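Local coordinates for glycerate dehydrogenase (Bacillus sp. 5mfcol3.1, PDB 6P2I), which probably reduces acyclic imino acids, formed in situ by a partner oxidase, to amino acids with NADPH as the hydride donor, at residues 139-151 with 161-173. Sequence-based numbering, arbitrary orientation.
Sequences EIRDKTIGLIGIG and ANAFQMKVIGLNK. With NAP (NADP nicotinamide-adenine-dinucleotide phosphate), chain C; EDO (1,2-ethanediol), chain E.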
ATOM      1  N   GLU A 139       0.916  -4.321 -11.664  1.00 18.89           N
ATOM      2  CA  GLU A 139       0.881  -5.222 -10.519  1.00 19.60           C
ATOM      3  C   GLU A 139       2.298  -5.431 -10.017  1.00 22.12           C
ATOM      4  O   GLU A 139       3.240  -5.497 -10.810  1.00 24.08           O
ATOM      5  CB  GLU A 139       0.263  -6.566 -10.897  1.00 19.09           C
ATOM      6  CG  GLU A 139      -1.234  -6.447 -11.180  1.00 20.58           C
ATOM      7  CD  GLU A 139      -1.818  -7.609 -11.965  1.00 23.90           C
ATOM      8  OE1 GLU A 139      -2.921  -7.426 -12.520  1.00 22.93           O
ATOM      9  OE2 GLU A 139      -1.202  -8.705 -12.033  1.00 25.94           O
ATOM     10  N   ILE A 140       2.455  -5.525  -8.694  1.00 18.87           N
ATOM     11  CA  ILE A 140       3.788  -5.807  -8.170  1.00 19.59           C
ATOM     12  C   ILE A 140       4.103  -7.298  -8.172  1.00 20.17           C
ATOM     13  O   ILE A 140       5.285  -7.670  -8.136  1.00 19.05           O
ATOM     14  CB  ILE A 140       3.992  -5.205  -6.762  1.00 20.13           C
ATOM     15  CG1 ILE A 140       3.212  -5.950  -5.665  1.00 18.30           C
ATOM     16  CG2 ILE A 140       3.676  -3.702  -6.772  1.00 19.45           C
ATOM     17  CD1 ILE A 140       3.570  -5.412  -4.209  1.00 19.41           C
ATOM     18  N   ARG A 141       3.098  -8.172  -8.262  1.00 18.08           N
ATOM     19  CA  ARG A 141       3.394  -9.592  -8.338  1.00 18.21           C
ATOM     20  C   ARG A 141       4.256  -9.866  -9.565  1.00 24.70           C
ATOM     21  O   ARG A 141       4.047  -9.282 -10.634  1.00 25.88           O
ATOM     22  CB  ARG A 141       2.100 -10.412  -8.392  1.00 20.87           C
ATOM     23  CG  ARG A 141       2.338 -11.908  -8.592  1.00 23.59           C
ATOM     24  CD  ARG A 141       1.039 -12.691  -8.648  1.00 24.85           C
ATOM     25  NE  ARG A 141       1.259 -14.090  -8.999  1.00 37.34           N
ATOM     26  CZ  ARG A 141       0.883 -15.120  -8.249  1.00 56.43           C
ATOM     27  NH1 ARG A 141       0.246 -14.914  -7.107  1.00 61.66           N
ATOM     28  NH2 ARG A 141       1.125 -16.361  -8.650  1.00 61.17           N
ATOM     29  N   ASP A 142       5.261 -10.722  -9.387  1.00 23.99           N
ATOM     30  CA  ASP A 142       6.206 -11.185 -10.403  1.00 26.42           C
ATOM     31  C   ASP A 142       7.212 -10.116 -10.807  1.00 27.18           C
ATOM     32  O   ASP A 142       8.049 -10.382 -11.689  1.00 30.60           O
ATOM     33  CB  ASP A 142       5.508 -11.725 -11.667  1.00 28.52           C
ATOM     34  CG  ASP A 142       4.876 -13.081 -11.445  1.00 41.44           C
ATOM     35  OD1 ASP A 142       5.332 -13.801 -10.530  1.00 38.19           O
ATOM     36  OD2 ASP A 142       3.929 -13.426 -12.184  1.00 49.04           O
ATOM     37  N   LYS A 143       7.181  -8.930 -10.197  1.00 22.58           N
ATOM     38  CA  LYS A 143       8.188  -7.925 -10.492  1.00 19.25           C
ATOM     39  C   LYS A 143       9.428  -8.175  -9.647  1.00 24.85           C
ATOM     40  O   LYS A 143       9.412  -8.934  -8.678  1.00 24.93           O
ATOM     41  CB  LYS A 143       7.654  -6.518 -10.224  1.00 21.27           C
ATOM     42  CG  LYS A 143       6.400  -6.190 -11.033  1.00 25.39           C
ATOM     43  CD  LYS A 143       6.707  -6.111 -12.516  1.00 27.34           C
ATOM     44  CE  LYS A 143       5.442  -5.824 -13.317  1.00 34.29           C
ATOM     45  NZ  LYS A 143       4.386  -6.843 -13.043  1.00 28.21           N
ATOM     46  N   THR A 144      10.512  -7.511 -10.021  1.00 21.42           N
ATOM     47  CA  THR A 144      11.773  -7.632  -9.302  1.00 20.93           C
ATOM     48  C   THR A 144      11.925  -6.444  -8.368  1.00 21.92           C
ATOM     49  O   THR A 144      11.883  -5.290  -8.812  1.00 22.12           O
ATOM     50  CB  THR A 144      12.954  -7.693 -10.265  1.00 23.39           C
ATOM     51  OG1 THR A 144      12.875  -8.893 -11.040  1.00 27.66           O
ATOM     52  CG2 THR A 144      14.278  -7.679  -9.471  1.00 21.22           C
ATOM     53  N   ILE A 145      12.098  -6.722  -7.080  1.00 18.39           N
ATOM     54  CA  ILE A 145      12.396  -5.687  -6.096  1.00 16.59           C
ATOM     55  C   ILE A 145      13.850  -5.838  -5.681  1.00 21.01           C
ATOM     56  O   ILE A 145      14.300  -6.947  -5.370  1.00 21.15           O
ATOM     57  CB  ILE A 145      11.453  -5.753  -4.883  1.00 21.21           C
ATOM     58  CG1 ILE A 145      11.812  -4.650  -3.887  1.00 20.52           C
ATOM     59  CG2 ILE A 145      11.474  -7.129  -4.217  1.00 20.63           C
ATOM     60  CD1 ILE A 145      10.747  -4.428  -2.812  1.00 19.96           C
ATOM     61  N   GLY A 146      14.582  -4.725  -5.690  1.00 20.90           N
ATOM     62  CA  GLY A 146      15.990  -4.733  -5.347  1.00 20.84           C
ATOM     63  C   GLY A 146      16.199  -3.998  -4.040  1.00 22.79           C
ATOM     64  O   GLY A 146      15.795  -2.837  -3.892  1.00 23.05           O
ATOM     65  N   LEU A 147      16.799  -4.678  -3.076  1.00 20.51           N
ATOM     66  CA  LEU A 147      16.953  -4.165  -1.718  1.00 19.46           C
ATOM     67  C   LEU A 147      18.414  -3.785  -1.518  1.00 20.72           C
ATOM     68  O   LEU A 147      19.294  -4.651  -1.525  1.00 22.56           O
ATOM     69  CB  LEU A 147      16.491  -5.212  -0.706  1.00 18.92           C
ATOM     70  CG  LEU A 147      15.073  -5.755  -0.950  1.00 20.33           C
ATOM     71  CD1 LEU A 147      14.734  -6.914  -0.006  1.00 20.65           C
ATOM     72  CD2 LEU A 147      14.054  -4.632  -0.807  1.00 22.76           C
ATOM     73  N   ILE A 148      18.679  -2.486  -1.367  1.00 19.86           N
ATOM     74  CA  ILE A 148      20.024  -2.002  -1.075  1.00 19.60           C
ATOM     75  C   ILE A 148      20.142  -2.004   0.448  1.00 25.63           C
ATOM     76  O   ILE A 148      19.677  -1.081   1.124  1.00 23.91           O
ATOM     77  CB  ILE A 148      20.280  -0.619  -1.678  1.00 20.25           C
ATOM     78  CG1 ILE A 148      20.118  -0.655  -3.199  1.00 24.20           C
ATOM     79  CG2 ILE A 148      21.680  -0.091  -1.279  1.00 20.66           C
ATOM     80  CD1 ILE A 148      20.146   0.719  -3.853  1.00 26.47           C
ATOM     81  N   GLY A 149      20.740  -3.067   0.987  1.00 21.77           N
ATOM     82  CA  GLY A 149      20.695  -3.330   2.414  1.00 22.60           C
ATOM     83  C   GLY A 149      19.703  -4.436   2.703  1.00 23.97           C
ATOM     84  O   GLY A 149      18.523  -4.322   2.352  1.00 22.38           O
ATOM     85  N   ILE A 150      20.174  -5.528   3.307  1.00 22.35           N
ATOM     86  CA  ILE A 150      19.349  -6.710   3.513  1.00 19.06           C
ATOM     87  C   ILE A 150      19.594  -7.219   4.928  1.00 24.65           C
ATOM     88  O   ILE A 150      19.855  -8.411   5.148  1.00 22.40           O
ATOM     89  CB  ILE A 150      19.623  -7.785   2.438  1.00 22.96           C
ATOM     90  CG1 ILE A 150      21.128  -7.985   2.230  1.00 22.71           C
ATOM     91  CG2 ILE A 150      18.986  -7.387   1.116  1.00 23.27           C
ATOM     92  CD1 ILE A 150      21.449  -8.996   1.129  1.00 21.42           C
ATOM     93  N   GLY A 151      19.502  -6.310   5.890  1.00 20.14           N
ATOM     94  CA  GLY A 151      19.602  -6.606   7.305  1.00 20.96           C
ATOM     95  C   GLY A 151      18.231  -6.808   7.917  1.00 22.15           C
ATOM     96  O   GLY A 151      17.363  -7.460   7.324  1.00 21.50           O
ATOM     97  N   ALA A 161       7.743  -9.394   0.271  1.00 25.83           N
ATOM     98  CA  ALA A 161       7.845  -9.474  -1.185  1.00 24.49           C
ATOM     99  C   ALA A 161       7.756 -10.914  -1.674  1.00 29.07           C
ATOM    100  O   ALA A 161       7.050 -11.205  -2.649  1.00 33.09           O
ATOM    101  CB  ALA A 161       9.148  -8.839  -1.661  1.00 18.62           C
ATOM    102  N   ASN A 162       8.496 -11.832  -1.031  1.00 26.61           N
ATOM    103  CA  ASN A 162       8.596 -13.195  -1.553  1.00 39.93           C
ATOM    104  C   ASN A 162       7.250 -13.895  -1.511  1.00 45.97           C
ATOM    105  O   ASN A 162       6.990 -14.802  -2.312  1.00 47.03           O
ATOM    106  CB  ASN A 162       9.643 -14.002  -0.771  1.00 33.54           C
ATOM    107  CG  ASN A 162      11.017 -13.998  -1.437  1.00 41.33           C
ATOM    108  OD1 ASN A 162      11.140 -14.217  -2.646  1.00 43.58           O
ATOM    109  ND2 ASN A 162      12.060 -13.761  -0.644  1.00 41.30           N
ATOM    110  N   ALA A 163       6.371 -13.465  -0.612  1.00 41.37           N
ATOM    111  CA  ALA A 163       5.039 -14.033  -0.509  1.00 48.41           C
ATOM    112  C   ALA A 163       3.983 -13.212  -1.242  1.00 57.43           C
ATOM    113  O   ALA A 163       2.874 -13.713  -1.454  1.00 62.60           O
ATOM    114  CB  ALA A 163       4.668 -14.207   0.968  1.00 45.92           C
ATOM    115  N   PHE A 164       4.299 -11.974  -1.643  1.00 49.14           N
ATOM    116  CA  PHE A 164       3.626 -11.340  -2.776  1.00 42.19           C
ATOM    117  C   PHE A 164       3.997 -12.001  -4.096  1.00 43.30           C
ATOM    118  O   PHE A 164       3.469 -11.596  -5.140  1.00 46.82           O
ATOM    119  CB  PHE A 164       3.993  -9.863  -2.874  1.00 43.72           C
ATOM    120  CG  PHE A 164       2.914  -8.915  -2.438  1.00 34.77           C
ATOM    121  CD1 PHE A 164       1.816  -8.668  -3.234  1.00 38.90           C
ATOM    122  CD2 PHE A 164       3.036  -8.219  -1.239  1.00 32.50           C
ATOM    123  CE1 PHE A 164       0.846  -7.780  -2.832  1.00 33.86           C
ATOM    124  CE2 PHE A 164       2.070  -7.327  -0.837  1.00 40.54           C
ATOM    125  CZ  PHE A 164       0.970  -7.105  -1.635  1.00 44.12           C
ATOM    126  N   GLN A 165       4.867 -13.012  -4.077  0.54 33.70           N
ATOM    127  CA  GLN A 165       5.388 -13.654  -5.283  0.54 30.26           C
ATOM    128  C   GLN A 165       6.092 -12.627  -6.174  0.54 29.99           C
ATOM    129  O   GLN A 165       5.726 -12.397  -7.326  0.54 29.66           O
ATOM    130  CB  GLN A 165       4.286 -14.402  -6.045  0.54 33.92           C
ATOM    131  CG  GLN A 165       3.665 -15.554  -5.267  0.54 39.50           C
ATOM    132  CD  GLN A 165       4.668 -16.642  -4.925  0.54 44.99           C
ATOM    133  OE1 GLN A 165       4.846 -16.989  -3.759  0.54 51.75           O
ATOM    134  NE2 GLN A 165       5.321 -17.189  -5.945  0.54 44.58           N
ATOM    135  N   MET A 166       7.104 -11.991  -5.596  1.00 31.48           N
ATOM    136  CA  MET A 166       8.022 -11.116  -6.312  1.00 27.16           C
ATOM    137  C   MET A 166       9.382 -11.793  -6.400  1.00 28.94           C
ATOM    138  O   MET A 166       9.682 -12.713  -5.638  1.00 29.65           O
ATOM    139  CB  MET A 166       8.159  -9.762  -5.604  1.00 27.16           C
ATOM    140  CG  MET A 166       6.832  -9.060  -5.443  1.00 27.09           C
ATOM    141  SD  MET A 166       6.918  -7.571  -4.497  1.00 31.79           S
ATOM    142  CE  MET A 166       7.757  -6.510  -5.655  1.00 21.56           C
ATOM    143  N   LYS A 167      10.202 -11.345  -7.350  1.00 23.08           N
ATOM    144  CA  LYS A 167      11.604 -11.746  -7.404  1.00 22.17           C
ATOM    145  C   LYS A 167      12.391 -10.756  -6.564  1.00 23.73           C
ATOM    146  O   LYS A 167      12.292  -9.546  -6.786  1.00 26.30           O
ATOM    147  CB  LYS A 167      12.128 -11.765  -8.836  1.00 23.69           C
ATOM    148  CG  LYS A 167      11.064 -12.091  -9.864  1.00 46.29           C
ATOM    149  CD  LYS A 167      11.583 -13.019 -10.947  1.00 60.97           C
ATOM    150  CE  LYS A 167      10.451 -13.500 -11.845  1.00 65.13           C
ATOM    151  NZ  LYS A 167      10.921 -14.500 -12.838  1.00 75.59           N
ATOM    152  N   VAL A 168      13.135 -11.255  -5.579  1.00 23.52           N
ATOM    153  CA  VAL A 168      13.859 -10.390  -4.650  1.00 22.14           C
ATOM    154  C   VAL A 168      15.347 -10.495  -4.935  1.00 22.80           C
ATOM    155  O   VAL A 168      15.921 -11.589  -4.877  1.00 25.52           O
ATOM    156  CB  VAL A 168      13.565 -10.753  -3.187  1.00 22.94           C
ATOM    157  CG1 VAL A 168      14.263  -9.768  -2.250  1.00 23.41           C
ATOM    158  CG2 VAL A 168      12.054 -10.775  -2.948  1.00 23.07           C
ATOM    159  N   ILE A 169      15.969  -9.359  -5.238  1.00 19.37           N
ATOM    160  CA  ILE A 169      17.417  -9.269  -5.335  1.00 20.28           C
ATOM    161  C   ILE A 169      17.880  -8.210  -4.336  1.00 21.04           C
ATOM    162  O   ILE A 169      17.084  -7.442  -3.792  1.00 21.59           O
ATOM    163  CB  ILE A 169      17.905  -8.964  -6.770  1.00 21.62           C
ATOM    164  CG1 ILE A 169      17.528  -7.542  -7.194  1.00 20.40           C
ATOM    165  CG2 ILE A 169      17.370 -10.012  -7.770  1.00 24.19           C
ATOM    166  CD1 ILE A 169      17.936  -7.199  -8.620  1.00 24.39           C
ATOM    167  N   GLY A 170      19.176  -8.196  -4.059  1.00 22.41           N
ATOM    168  CA  GLY A 170      19.627  -7.299  -3.014  1.00 20.77           C
ATOM    169  C   GLY A 170      21.130  -7.316  -2.882  1.00 23.45           C
ATOM    170  O   GLY A 170      21.837  -8.054  -3.577  1.00 26.46           O
ATOM    171  N   LEU A 171      21.616  -6.473  -1.978  1.00 22.52           N
ATOM    172  CA  LEU A 171      23.048  -6.392  -1.757  1.00 23.61           C
ATOM    173  C   LEU A 171      23.312  -5.969  -0.329  1.00 24.74           C
ATOM    174  O   LEU A 171      22.510  -5.265   0.293  1.00 24.54           O
ATOM    175  CB  LEU A 171      23.741  -5.423  -2.728  1.00 25.81           C
ATOM    176  CG  LEU A 171      23.459  -3.921  -2.688  1.00 31.36           C
ATOM    177  CD1 LEU A 171      24.367  -3.214  -1.709  1.00 33.08           C
ATOM    178  CD2 LEU A 171      23.672  -3.325  -4.064  1.00 32.39           C
ATOM    179  N   ASN A 172      24.457  -6.412   0.177  1.00 23.96           N
ATOM    180  CA  ASN A 172      24.960  -5.978   1.461  1.00 21.58           C
ATOM    181  C   ASN A 172      26.443  -5.679   1.283  1.00 23.46           C
ATOM    182  O   ASN A 172      26.968  -5.676   0.163  1.00 27.60           O
ATOM    183  CB  ASN A 172      24.666  -7.023   2.550  1.00 23.39           C
ATOM    184  CG  ASN A 172      25.315  -8.378   2.268  1.00 26.25           C
ATOM    185  OD1 ASN A 172      26.205  -8.501   1.428  1.00 26.10           O
ATOM    186  ND2 ASN A 172      24.859  -9.403   2.979  1.00 26.41           N
ATOM    187  N   LYS A 173      27.123  -5.414   2.391  1.00 22.71           N
ATOM    188  CA  LYS A 173      28.534  -5.060   2.378  1.00 25.80           C
ATOM    189  C   LYS A 173      29.442  -6.258   2.618  1.00 23.89           C
ATOM    190  O   LYS A 173      30.471  -6.401   1.946  1.00 31.70           O
ATOM    191  CB  LYS A 173      28.793  -3.979   3.441  1.00 31.96           C
ATOM    192  CG  LYS A 173      30.253  -3.721   3.772  1.00 46.43           C
ATOM    193  CD  LYS A 173      30.392  -2.793   4.982  1.00 62.41           C
ATOM    194  CE  LYS A 173      29.429  -3.161   6.119  1.00 65.57           C
ATOM    195  NZ  LYS A 173      29.763  -4.454   6.790  1.00 58.66           N
TER
HETATM  196  PA  NAP C 401      20.877  -3.471   9.647  1.00 21.62           P
HETATM  197  O1A NAP C 401      22.184  -3.000  10.249  1.00 22.64           O
HETATM  198  O2A NAP C 401      20.199  -4.687  10.205  1.00 21.02           O
HETATM  199  O5B NAP C 401      21.129  -3.733   8.091  1.00 22.26           O
HETATM  200  C5B NAP C 401      21.926  -2.848   7.311  1.00 22.60           C
HETATM  201  C4B NAP C 401      22.138  -3.509   5.953  1.00 23.10           C
HETATM  202  O4B NAP C 401      22.855  -2.583   5.133  1.00 25.29           O
HETATM  203  C3B NAP C 401      23.000  -4.770   6.046  1.00 21.31           C
HETATM  204  O3B NAP C 401      22.633  -5.671   4.983  1.00 23.54           O
HETATM  205  C2B NAP C 401      24.394  -4.262   5.768  1.00 24.59           C
HETATM  206  O2B NAP C 401      25.256  -5.261   5.244  1.00 24.99           O
HETATM  207  C1B NAP C 401      24.062  -3.228   4.708  1.00 26.11           C
HETATM  208  N9A NAP C 401      25.169  -2.276   4.526  1.00 24.92           N
HETATM  209  C8A NAP C 401      25.804  -1.574   5.485  1.00 26.79           C
HETATM  210  N7A NAP C 401      26.788  -0.818   4.938  1.00 25.88           N
HETATM  211  C5A NAP C 401      26.786  -1.063   3.615  1.00 30.94           C
HETATM  212  C6A NAP C 401      27.561  -0.600   2.447  1.00 32.67           C
HETATM  213  N6A NAP C 401      28.566   0.294   2.599  1.00 31.48           N
HETATM  214  N1A NAP C 401      27.225  -1.098   1.239  1.00 30.10           N
HETATM  215  C2A NAP C 401      26.223  -1.990   1.071  1.00 31.41           C
HETATM  216  N3A NAP C 401      25.468  -2.462   2.081  1.00 25.00           N
HETATM  217  C4A NAP C 401      25.716  -2.029   3.351  1.00 25.99           C
HETATM  218  O3  NAP C 401      19.928  -2.164   9.631  1.00 20.57           O
HETATM  219  PN  NAP C 401      18.321  -2.119   9.652  1.00 21.00           P
HETATM  220  O1N NAP C 401      17.810  -2.448  11.033  1.00 22.24           O
HETATM  221  O2N NAP C 401      17.774  -2.909   8.484  1.00 20.02           O
HETATM  222  O5D NAP C 401      18.086  -0.548   9.420  1.00 21.87           O
HETATM  223  C5D NAP C 401      18.562   0.083   8.225  1.00 21.60           C
HETATM  224  C4D NAP C 401      18.318   1.584   8.282  1.00 23.08           C
HETATM  225  O4D NAP C 401      16.915   1.831   8.291  1.00 23.54           O
HETATM  226  C3D NAP C 401      18.800   2.258   9.559  1.00 24.46           C
HETATM  227  O3D NAP C 401      20.204   2.554   9.532  1.00 26.25           O
HETATM  228  C2D NAP C 401      17.928   3.504   9.612  1.00 23.48           C
HETATM  229  O2D NAP C 401      18.636   4.607   9.031  1.00 25.44           O
HETATM  230  C1D NAP C 401      16.693   3.147   8.780  1.00 21.91           C
HETATM  231  N1N NAP C 401      15.482   3.194   9.608  1.00 24.53           N
HETATM  232  C2N NAP C 401      14.460   3.987   9.238  1.00 24.42           C
HETATM  233  C3N NAP C 401      13.302   4.073  10.007  1.00 22.20           C
HETATM  234  C7N NAP C 401      12.179   4.990   9.590  1.00 24.82           C
HETATM  235  O7N NAP C 401      11.324   5.296  10.408  1.00 26.71           O
HETATM  236  N7N NAP C 401      12.157   5.508   8.354  1.00 21.84           N
HETATM  237  C4N NAP C 401      13.214   3.318  11.180  1.00 25.25           C
HETATM  238  C5N NAP C 401      14.291   2.509  11.551  1.00 22.28           C
HETATM  239  C6N NAP C 401      15.415   2.464  10.734  1.00 23.32           C
HETATM  240  P2B NAP C 401      26.107  -6.273   6.171  1.00 26.02           P
HETATM  241  O1X NAP C 401      26.888  -5.393   7.130  1.00 27.02           O
HETATM  242  O2X NAP C 401      25.084  -7.118   6.882  1.00 30.92           O
HETATM  243  O3X NAP C 401      26.921  -7.052   5.172  1.00 27.96           O
HETATM  244  C1  EDO E 403       0.072 -13.108  -4.404  1.00 37.36           C
HETATM  245  O1  EDO E 403       0.407 -11.844  -4.986  1.00 27.70           O
HETATM  246  C2  EDO E 403      -1.395 -13.425  -4.670  1.00 35.75           C
HETATM  247  O2  EDO E 403      -1.562 -13.730  -6.060  1.00 30.02           O
HETATM  248  O   HOH W   1      23.322  -8.242   5.369  1.00 28.35           O
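Strands 144-148 and 167-171 pair in parallel as neighbours in the seven-stranded sheet of the coenzyme-binding domain, joined through helix 152-163. Their short axes run 21° apart, and six backbone hydrogen bonds alternate between the strands, from Lys-167 N to Lys-143 O at one end to Gly-149 N to Leu-171 O at the other; the straightest, Ile-169 N to Ile-145 O, measures 2.9 Å. On the face turned to helix 152-163, Ile-145 CG2 meets Ala-161 CB and Val-168 CG2, while Leu-147 CD1 lies 3.7 Å from Val-168 CG1. Ile-148 and Leu-171 run side by side on the other face, against helix 186-192.

Before the strands, Ile-140 sets CD1 over the centre of the Phe-164 ring, a CH-pi contact 3.8 Å from the centroid and 8° off the normal. Phe-107 also meets this ring, nearly parallel to it. Met-166 turns at its last torsion (chi3 72°), bringing CE to 3.9 Å from Ile-145 CB, with SD near Ile-140 CD1. Arg-141, extended from CG to NE, rests CG 3.6 Å from both Phe-164 O and Gln-165 O. Replacing Arg-141 with alanine would probably uncover these two carbonyl oxygens at the helix end. Here the helix ends in a Schellman motif, with Gln-165 at positive phi, and Asp-142 N donates to Gln-165 O.

At the carboxyl ends NADP sits across both strands: Ile-150 N donates to O3B of the adenine ribose, and Lys-173 NZ reaches O1X of the 2'-phosphate at 3.0 Å. Gly-149 CA lies 3.6 Å from NADP O4B, where a side chain would be crowded. Gly-149 and Gly-151 fit the GxGxxG pattern, and the whole is the dinucleotide-binding beta-alpha-beta unit of a Rossmann fold.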